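Local atomic coordinates of cytidine deaminase (Mycobacterium leprae, PDB entry 3R2N), a protein that probably catalyses the zinc-dependent hydrolytic deamination of cytidine and deoxycytidine to uridine and deoxyuridine in pyrimidine salvage, working as a homotetramer. Residues V8-L13 with A79-D84; K15-A20 with G34-V39; L90-R95 with L108-P113. All coordinates share one frame; numbering follows the deposited sequence.

Contact 1. Residues V8-L13 with A79-D84; sequences VNWDTL and AVYCVD
The carbonyl oxygen of W10 is met by two ring carbons of Y81. W10 O lies 3.4 Å from Y81 CD1 and 3.6 Å from Y81 CE1. The oxygen comes to the ring obliquely, as a close approach and not as a bond. A second backbone oxygen, V80 O, lies in the plane of the indole at its edge, 3.6 Å from W10 CZ3. The W10 and Y81 side chains cross at a slant, with W10 CE3 against Y81 CD1. A79 CB is the apolar meeting point. Both methyls of V8 reach it, CG1 and CG2 each at 3.7 Å from A79 CB. W10 CH2 and L13 CD1 touch the same methyl. V8 CG1 is anti to the backbone N (chi1 169°). It also lies over the centre of one indole face, 3.5 Å above the plane, and so is held between A79 and W10. L13 CB packs on Y81 CB. The start of the helix is capped by N9: T12 N donates to N9 OD1 at 3.1 Å, from above the carbonyl plane. The contact sets the first turn of helix 10-21 on strand 77-83. F38 of strand 34-39 packs on V8, T12 and L13. K109 and M111 of strand 109-112 touch W10, so the helix start spans three neighbouring strands.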
loop_
_atom_site.group_PDB
_atom_site.type_symbol
_atom_site.label_atom_id
_atom_site.label_comp_id
_atom_site.label_asym_id
_atom_site.label_seq_id
_atom_site.Cartn_x
_atom_site.Cartn_y
_atom_site.Cartn_z
ATOM N N VAL D 8 13.977 -22.728 -18.151
ATOM C CA VAL D 8 14.155 -21.315 -17.847
ATOM C C VAL D 8 15.645 -20.990 -17.868
ATOM O O VAL D 8 16.446 -21.689 -17.223
ATOM C CB VAL D 8 13.483 -20.905 -16.513
ATOM C CG1 VAL D 8 13.910 -19.504 -16.105
ATOM C CG2 VAL D 8 11.963 -20.968 -16.646
ATOM N N ASN D 9 16.000 -19.976 -18.660
ATOM C CA ASN D 9 17.355 -19.422 -18.667
ATOM C C ASN D 9 17.482 -18.318 -17.632
ATOM O O ASN D 9 17.099 -17.177 -17.872
ATOM C CB ASN D 9 17.766 -18.899 -20.050
ATOM C CG ASN D 9 19.272 -18.631 -20.152
ATOM O OD1 ASN D 9 19.896 -18.095 -19.228
ATOM N ND2 ASN D 9 19.861 -19.008 -21.285
ATOM N N TRP D 10 18.035 -18.665 -16.481
ATOM C CA TRP D 10 18.102 -17.735 -15.365
ATOM C C TRP D 10 19.140 -16.628 -15.570
ATOM O O TRP D 10 18.953 -15.510 -15.102
ATOM C CB TRP D 10 18.319 -18.500 -14.062
ATOM C CG TRP D 10 17.189 -19.435 -13.727
ATOM C CD1 TRP D 10 17.151 -20.787 -13.950
ATOM C CD2 TRP D 10 15.935 -19.093 -13.100
ATOM N NE1 TRP D 10 15.958 -21.307 -13.492
ATOM C CE2 TRP D 10 15.191 -20.291 -12.974
ATOM C CE3 TRP D 10 15.376 -17.893 -12.627
ATOM C CZ2 TRP D 10 13.916 -20.331 -12.395
ATOM C CZ3 TRP D 10 14.107 -17.927 -12.052
ATOM C CH2 TRP D 10 13.389 -19.150 -11.939
ATOM N N ASP D 11 20.223 -16.946 -16.275
ATOM C CA ASP D 11 21.156 -15.940 -16.791
ATOM C C ASP D 11 20.461 -14.782 -17.525
ATOM O O ASP D 11 20.758 -13.604 -17.286
ATOM C CB ASP D 11 22.140 -16.602 -17.754
ATOM C CG ASP D 11 23.540 -16.672 -17.197
ATOM O OD1 ASP D 11 24.204 -15.595 -17.155
ATOM O OD2 ASP D 11 23.974 -17.793 -16.816
ATOM N N THR D 12 19.558 -15.120 -18.440
ATOM C CA THR D 12 18.888 -14.101 -19.234
ATOM C C THR D 12 18.088 -13.190 -18.329
ATOM O O THR D 12 18.209 -11.973 -18.411
ATOM C CB THR D 12 18.000 -14.723 -20.284
ATOM O OG1 THR D 12 18.830 -15.414 -21.211
ATOM C CG2 THR D 12 17.211 -13.670 -21.030
ATOM N N LEU D 13 17.300 -13.786 -17.442
ATOM C CA LEU D 13 16.537 -13.015 -16.456
ATOM C C LEU D 13 17.429 -12.106 -15.575
ATOM O O LEU D 13 17.088 -10.945 -15.336
ATOM C CB LEU D 13 15.675 -13.948 -15.609
ATOM C CG LEU D 13 14.563 -14.695 -16.344
ATOM C CD1 LEU D 13 13.758 -15.520 -15.357
ATOM C CD2 LEU D 13 13.647 -13.734 -17.119
ATOM N N ALA D 79 8.517 -17.422 -14.510
ATOM C CA ALA D 79 9.775 -17.386 -13.770
ATOM C C ALA D 79 10.179 -15.948 -13.493
ATOM O O ALA D 79 10.027 -15.088 -14.361
ATOM C CB ALA D 79 10.882 -18.129 -14.524
ATOM N N VAL D 80 10.702 -15.693 -12.294
ATOM C CA VAL D 80 11.033 -14.327 -11.873
ATOM C C VAL D 80 12.390 -14.275 -11.164
ATOM O O VAL D 80 12.705 -15.147 -10.337
ATOM C CB VAL D 80 9.942 -13.749 -10.924
ATOM C CG1 VAL D 80 10.320 -12.377 -10.425
ATOM C CG2 VAL D 80 8.625 -13.686 -11.619
ATOM N N TYR D 81 13.173 -13.239 -11.484
ATOM C CA TYR D 81 14.490 -13.015 -10.892
ATOM C C TYR D 81 14.603 -11.537 -10.473
ATOM O O TYR D 81 14.629 -10.639 -11.335
ATOM C CB TYR D 81 15.572 -13.344 -11.936
ATOM C CG TYR D 81 16.959 -13.692 -11.399
ATOM C CD1 TYR D 81 17.730 -14.671 -12.007
ATOM C CD2 TYR D 81 17.512 -13.022 -10.308
ATOM C CE1 TYR D 81 19.014 -15.000 -11.515
ATOM C CE2 TYR D 81 18.795 -13.331 -9.828
ATOM C CZ TYR D 81 19.523 -14.319 -10.426
ATOM O OH TYR D 81 20.767 -14.615 -9.931
ATOM N N CYS D 82 14.656 -11.295 -9.161
ATOM C CA CYS D 82 14.782 -9.942 -8.624
ATOM C C CYS D 82 16.234 -9.666 -8.194
ATOM O O CYS D 82 16.923 -10.548 -7.636
ATOM C CB CYS D 82 13.808 -9.791 -7.457
ATOM S SG CYS D 82 13.553 -8.153 -6.797
ATOM N N VAL D 83 16.708 -8.450 -8.468
ATOM C CA VAL D 83 18.105 -8.108 -8.180
ATOM C C VAL D 83 18.321 -6.846 -7.358
ATOM O O VAL D 83 17.539 -5.872 -7.440
ATOM C CB VAL D 83 18.946 -7.952 -9.464
ATOM C CG1 VAL D 83 19.081 -9.321 -10.230
ATOM C CG2 VAL D 83 18.410 -6.794 -10.314
ATOM N N ASP D 84 19.392 -6.854 -6.564
ATOM C CA ASP D 84 19.779 -5.653 -5.846
ATOM C C ASP D 84 20.898 -4.918 -6.608
ATOM O O ASP D 84 21.230 -5.295 -7.741
ATOM C CB ASP D 84 20.178 -5.984 -4.410
ATOM C CG ASP D 84 21.461 -6.816 -4.326
ATOM O OD1 ASP D 84 22.245 -6.861 -5.305
ATOM O OD2 ASP D 84 21.678 -7.434 -3.271
#

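Contact 2. Residues K15-A20 with G34-V39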
loop_
_atom_site.group_PDB
_atom_site.type_symbol
_atom_site.label_atom_id
_atom_site.label_comp_id
_atom_site.label_asym_id
_atom_site.label_seq_id
_atom_site.Cartn_x
_atom_site.Cartn_y
_atom_site.Cartn_z
ATOM N N LYS D 15 20.567 -10.841 -16.162
ATOM C CA LYS D 15 21.073 -9.756 -17.016
ATOM C C LYS D 15 19.982 -8.731 -17.321
ATOM O O LYS D 15 20.239 -7.532 -17.280
ATOM C CB LYS D 15 21.677 -10.297 -18.314
ATOM C CG LYS D 15 23.068 -10.920 -18.128
ATOM C CD LYS D 15 23.468 -11.744 -19.350
ATOM C CE LYS D 15 24.286 -12.958 -18.949
ATOM N NZ LYS D 15 25.774 -12.826 -19.164
ATOM N N ALA D 16 18.776 -9.204 -17.626
ATOM C CA ALA D 16 17.644 -8.300 -17.937
ATOM C C ALA D 16 17.262 -7.447 -16.738
ATOM O O ALA D 16 16.969 -6.264 -16.889
ATOM C CB ALA D 16 16.448 -9.076 -18.426
ATOM N N ALA D 17 17.284 -8.055 -15.550
ATOM C CA ALA D 17 16.988 -7.344 -14.302
ATOM C C ALA D 17 18.080 -6.343 -13.914
ATOM O O ALA D 17 17.778 -5.274 -13.407
ATOM C CB ALA D 17 16.717 -8.335 -13.149
ATOM N N VAL D 18 19.347 -6.692 -14.131
ATOM C CA VAL D 18 20.451 -5.754 -13.918
ATOM C C VAL D 18 20.243 -4.568 -14.844
ATOM O O VAL D 18 20.328 -3.415 -14.410
ATOM C CB VAL D 18 21.829 -6.422 -14.193
ATOM C CG1 VAL D 18 22.920 -5.366 -14.503
ATOM C CG2 VAL D 18 22.215 -7.321 -13.028
ATOM N N ALA D 19 19.935 -4.858 -16.110
ATOM C CA ALA D 19 19.717 -3.816 -17.104
ATOM C C ALA D 19 18.572 -2.878 -16.700
ATOM O O ALA D 19 18.742 -1.645 -16.703
ATOM C CB ALA D 19 19.449 -4.447 -18.484
ATOM N N ALA D 20 17.423 -3.440 -16.326
ATOM C CA ALA D 20 16.262 -2.594 -15.989
ATOM C C ALA D 20 16.560 -1.711 -14.760
ATOM O O ALA D 20 16.065 -0.581 -14.656
ATOM C CB ALA D 20 14.992 -3.443 -15.761
ATOM N N GLY D 34 15.917 -4.229 -9.633
ATOM C CA GLY D 34 15.376 -4.575 -10.926
ATOM C C GLY D 34 14.790 -5.966 -10.851
ATOM O O GLY D 34 15.202 -6.770 -10.007
ATOM N N VAL D 35 13.787 -6.235 -11.694
ATOM C CA VAL D 35 13.185 -7.566 -11.745
ATOM C C VAL D 35 12.895 -7.910 -13.182
ATOM O O VAL D 35 12.655 -7.034 -14.004
ATOM C CB VAL D 35 11.884 -7.692 -10.868
ATOM C CG1 VAL D 35 10.702 -6.847 -11.438
ATOM C CG2 VAL D 35 11.476 -9.136 -10.727
ATOM N N ALA D 36 12.899 -9.194 -13.484
ATOM C CA ALA D 36 12.638 -9.634 -14.821
ATOM C C ALA D 36 11.929 -10.976 -14.708
ATOM O O ALA D 36 12.232 -11.783 -13.811
ATOM C CB ALA D 36 13.970 -9.765 -15.640
ATOM N N GLY D 37 11.020 -11.210 -15.658
ATOM C CA GLY D 37 10.121 -12.344 -15.632
ATOM C C GLY D 37 9.922 -12.904 -17.024
ATOM O O GLY D 37 9.962 -12.166 -17.998
ATOM N N PHE D 38 9.747 -14.223 -17.112
ATOM C CA PHE D 38 9.191 -14.848 -18.314
ATOM C C PHE D 38 7.704 -15.077 -18.142
ATOM O O PHE D 38 7.254 -15.546 -17.098
ATOM C CB PHE D 38 9.878 -16.164 -18.597
ATOM C CG PHE D 38 11.232 -16.016 -19.211
ATOM C CD1 PHE D 38 11.412 -15.234 -20.351
ATOM C CD2 PHE D 38 12.333 -16.684 -18.674
ATOM C CE1 PHE D 38 12.680 -15.107 -20.961
ATOM C CE2 PHE D 38 13.601 -16.568 -19.276
ATOM C CZ PHE D 38 13.768 -15.756 -20.418
ATOM N N VAL D 39 6.935 -14.725 -19.161
ATOM C CA VAL D 39 5.487 -14.962 -19.131
ATOM C C VAL D 39 5.259 -16.330 -19.799
ATOM O O VAL D 39 6.193 -16.888 -20.400
ATOM C CB VAL D 39 4.710 -13.803 -19.803
ATOM C CG1 VAL D 39 3.277 -13.868 -19.449
ATOM C CG2 VAL D 39 5.263 -12.465 -19.319
#
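A16 and A17 of the helix turn their methyls toward the strand, and A36 turns its methyl back toward them. The three CB atoms meet as a small cluster. A36 CB lies 3.8 Å from A16 CB and 4.0 Å from A17 CB. It also approaches the helix backbone itself, 3.7 Å from A17 N. A17 CB takes a different place. It rests on the strand backbone on both sides of V35 CA: G34 C and G34 O of one peptide and V35 C of the next, V35 C at 3.8 Å from A17 CB. One turn of helix therefore meets the strand through both methyls and main chain. G34 has no side chain, and A17 O comes down beside it. The CA-H of G34 points at this oxygen, with 3.5 Å between G34 CA and A17 O and an angle of 159° at the hydrogen. V35, between G34 and A36, directs its side chain away from the helix. There it packs on A61 and M65 of helix 61-71, on the other face of the sheet. The helix segment runs at 140° to the strand, closer to antiparallel than to parallel, and their axes come within 6.0 Å, very close for a helix on a sheet. L44 of strand 44-48 touches both A16 and A36, and V83 of strand 77-83 touches A17. The chemistry is that of small, apolar packing. Single methyls and a bare glycine CA let the two backbones approach closely. The one directional element is the C-H...O contact, which is weaker than a conventional hydrogen bond. The adhesion thus probably rests mainly on close fit and on the burial of these small residues.

Contact 3. Residues L90-R95 with L108-P113. With ZN (zinc ion), chain K; EDO (1,2-ethanediol), chain L.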
loop_
_atom_site.group_PDB
_atom_site.type_symbol
_atom_site.label_atom_id
_atom_site.label_comp_id
_atom_site.label_asym_id
_atom_site.label_seq_id
_atom_site.Cartn_x
_atom_site.Cartn_y
_atom_site.Cartn_z
ATOM N N LEU D 90 17.450 -11.410 -4.979
ATOM C CA LEU D 90 16.771 -10.716 -3.899
ATOM C C LEU D 90 15.405 -11.344 -3.609
ATOM O O LEU D 90 14.663 -11.649 -4.521
ATOM C CB LEU D 90 16.659 -9.233 -4.252
ATOM C CG LEU D 90 16.272 -8.148 -3.251
ATOM C CD1 LEU D 90 17.248 -8.083 -2.041
ATOM C CD2 LEU D 90 16.197 -6.805 -3.961
ATOM N N MET D 91 15.091 -11.558 -2.336
ATOM C CA MET D 91 13.803 -12.151 -1.933
ATOM C C MET D 91 12.615 -11.166 -2.001
ATOM O O MET D 91 12.712 -10.067 -1.488
ATOM C CB MET D 91 13.895 -12.728 -0.522
ATOM C CG MET D 91 14.615 -14.058 -0.453
ATOM S SD MET D 91 13.762 -15.431 -1.275
ATOM C CE MET D 91 12.109 -15.301 -0.599
ATOM N N PRO D 92 11.498 -11.562 -2.642
ATOM C CA PRO D 92 10.330 -10.655 -2.660
ATOM C C PRO D 92 9.790 -10.424 -1.251
ATOM O O PRO D 92 9.687 -11.368 -0.464
ATOM C CB PRO D 92 9.297 -11.414 -3.506
ATOM C CG PRO D 92 10.098 -12.367 -4.321
ATOM C CD PRO D 92 11.297 -12.743 -3.503
ATOM N N CYS D 93 9.460 -9.182 -0.918
ATOM C CA CYS D 93 8.828 -8.938 0.357
ATOM C C CYS D 93 7.450 -9.613 0.320
ATOM O O CYS D 93 7.003 -10.046 -0.731
ATOM C CB CYS D 93 8.682 -7.459 0.597
ATOM S SG CYS D 93 7.341 -6.719 -0.361
ATOM N N GLY D 94 6.798 -9.695 1.474
ATOM C CA GLY D 94 5.502 -10.336 1.616
ATOM C C GLY D 94 4.441 -9.870 0.627
ATOM O O GLY D 94 3.733 -10.692 0.062
ATOM N N ARG D 95 4.323 -8.569 0.407
ATOM C CA ARG D 95 3.220 -8.033 -0.420
ATOM C C ARG D 95 3.428 -8.525 -1.841
ATOM O O ARG D 95 2.474 -8.912 -2.555
ATOM C CB ARG D 95 3.228 -6.499 -0.350
ATOM C CG ARG D 95 2.310 -5.716 -1.303
ATOM C CD ARG D 95 2.983 -5.386 -2.663
ATOM N NE ARG D 95 4.199 -4.545 -2.586
ATOM C CZ ARG D 95 4.183 -3.211 -2.437
ATOM N NH1 ARG D 95 5.337 -2.534 -2.398
ATOM N NH2 ARG D 95 3.018 -2.538 -2.348
ATOM N N LEU D 108 4.858 -20.947 -9.946
ATOM C CA LEU D 108 5.775 -19.899 -10.375
ATOM C C LEU D 108 7.163 -20.137 -9.754
ATOM O O LEU D 108 7.277 -20.367 -8.548
ATOM C CB LEU D 108 5.226 -18.520 -9.996
ATOM C CG LEU D 108 6.080 -17.246 -10.154
ATOM C CD1 LEU D 108 6.675 -17.037 -11.551
ATOM C CD2 LEU D 108 5.258 -16.023 -9.728
ATOM N N LYS D 109 8.203 -20.087 -10.579
ATOM C CA LYS D 109 9.564 -20.156 -10.070
ATOM C C LYS D 109 10.155 -18.756 -9.775
ATOM O O LYS D 109 10.096 -17.833 -10.611
ATOM C CB LYS D 109 10.470 -20.952 -11.022
ATOM C CG LYS D 109 9.894 -22.317 -11.447
ATOM C CD LYS D 109 11.007 -23.228 -11.974
ATOM C CE LYS D 109 10.545 -24.238 -13.017
ATOM N NZ LYS D 109 11.747 -24.864 -13.655
ATOM N N ILE D 110 10.712 -18.622 -8.571
ATOM C CA ILE D 110 11.444 -17.429 -8.156
ATOM C C ILE D 110 12.890 -17.816 -7.894
ATOM O O ILE D 110 13.141 -18.791 -7.208
ATOM C CB ILE D 110 10.872 -16.874 -6.835
ATOM C CG1 ILE D 110 9.346 -16.677 -6.903
ATOM C CG2 ILE D 110 11.612 -15.641 -6.398
ATOM C CD1 ILE D 110 8.847 -15.818 -8.029
ATOM N N MET D 111 13.849 -17.064 -8.413
ATOM C CA MET D 111 15.244 -17.266 -7.973
ATOM C C MET D 111 15.461 -16.637 -6.579
ATOM O O MET D 111 14.957 -15.566 -6.288
ATOM C CB MET D 111 16.233 -16.722 -9.013
ATOM C CG MET D 111 17.706 -16.842 -8.636
ATOM S SD MET D 111 18.224 -18.537 -8.424
ATOM C CE MET D 111 18.605 -18.971 -10.129
ATOM N N THR D 112 16.158 -17.343 -5.703
ATOM C CA THR D 112 16.405 -16.889 -4.326
ATOM C C THR D 112 17.878 -17.085 -4.010
ATOM O O THR D 112 18.540 -17.875 -4.686
ATOM C CB THR D 112 15.585 -17.678 -3.260
ATOM O OG1 THR D 112 16.301 -18.867 -2.859
ATOM C CG2 THR D 112 14.203 -18.026 -3.759
ATOM N N PRO D 113 18.408 -16.349 -3.003
ATOM C CA PRO D 113 19.796 -16.518 -2.543
ATOM C C PRO D 113 20.209 -17.972 -2.381
ATOM O O PRO D 113 21.389 -18.281 -2.518
ATOM C CB PRO D 113 19.786 -15.833 -1.173
ATOM C CG PRO D 113 18.779 -14.695 -1.353
ATOM C CD PRO D 113 17.780 -15.154 -2.402
HETATM ZN ZN ZN K . 7.954 -6.084 -2.496
HETATM C C1 EDO L . 12.231 -6.795 -3.035
HETATM O O1 EDO L . 12.068 -6.360 -4.401
HETATM C C2 EDO L . 10.946 -6.486 -2.277
HETATM O O2 EDO L . 9.822 -7.095 -2.953
#
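The zinc site and the beta-alpha-beta unit of strand 77-83, helix 94-104 and strand 109-112 meet here. M91 and T112 touch across the contact, their side chains side by side and pointing the same way. M91 is bent at chi2 (-67°), which places SD 3.5 Å from T112 CB, with T112 CG2 close by. The M91 and P113 side chains cross obliquely, M91 CG 3.9 Å from P113 CD. The P92 and I110 side chains pass each other in opposite directions, P92 CD 4.1 Å from I110 CG2. T112 OG1 has its own partners in the turn, G115 O and K114 N. Next to P92, C93 SG binds the zinc ion at 2.3 Å, and C60 and C96 supply two more thiolates. O2 of a 1,2-ethanediol, probably from the crystallisation liquor, is the fourth ligand, 2.2 Å from the zinc. C93 N donates to this O2 in a nearly straight bond of 2.9 Å. C93 is also the N-cap of helix 94-104, whose start may help to stabilise the thiolate. G94 N bonds to Q98 OE1 of the second subunit. The P-C-x-x-C sequence at a helix start, completing a three-cysteine zinc site, is typical of tetrameric cytidine deaminases.

From the N terminus, helix 10-21 opens contacts 1 and 2 in turn. Contact 2 closes first, when the chain returns as strand 34-39. Contact 1 closes later, at strand 77-83, so its loop encloses that of contact 2. Contact 3 then follows in series, closing a short loop round helix 94-104. Contacts 1 and 2 lay one helix on two neighbouring strands, which are joined by backbone pairs such as A79 O to F38 N. Strand 77-83 also pairs with strand 109-112 of contact 3, through V80 N and K109 O. Contacts 2 and 3 do not touch. Together the three link helix 10-21, the central sheet and the zinc-bearing helix start.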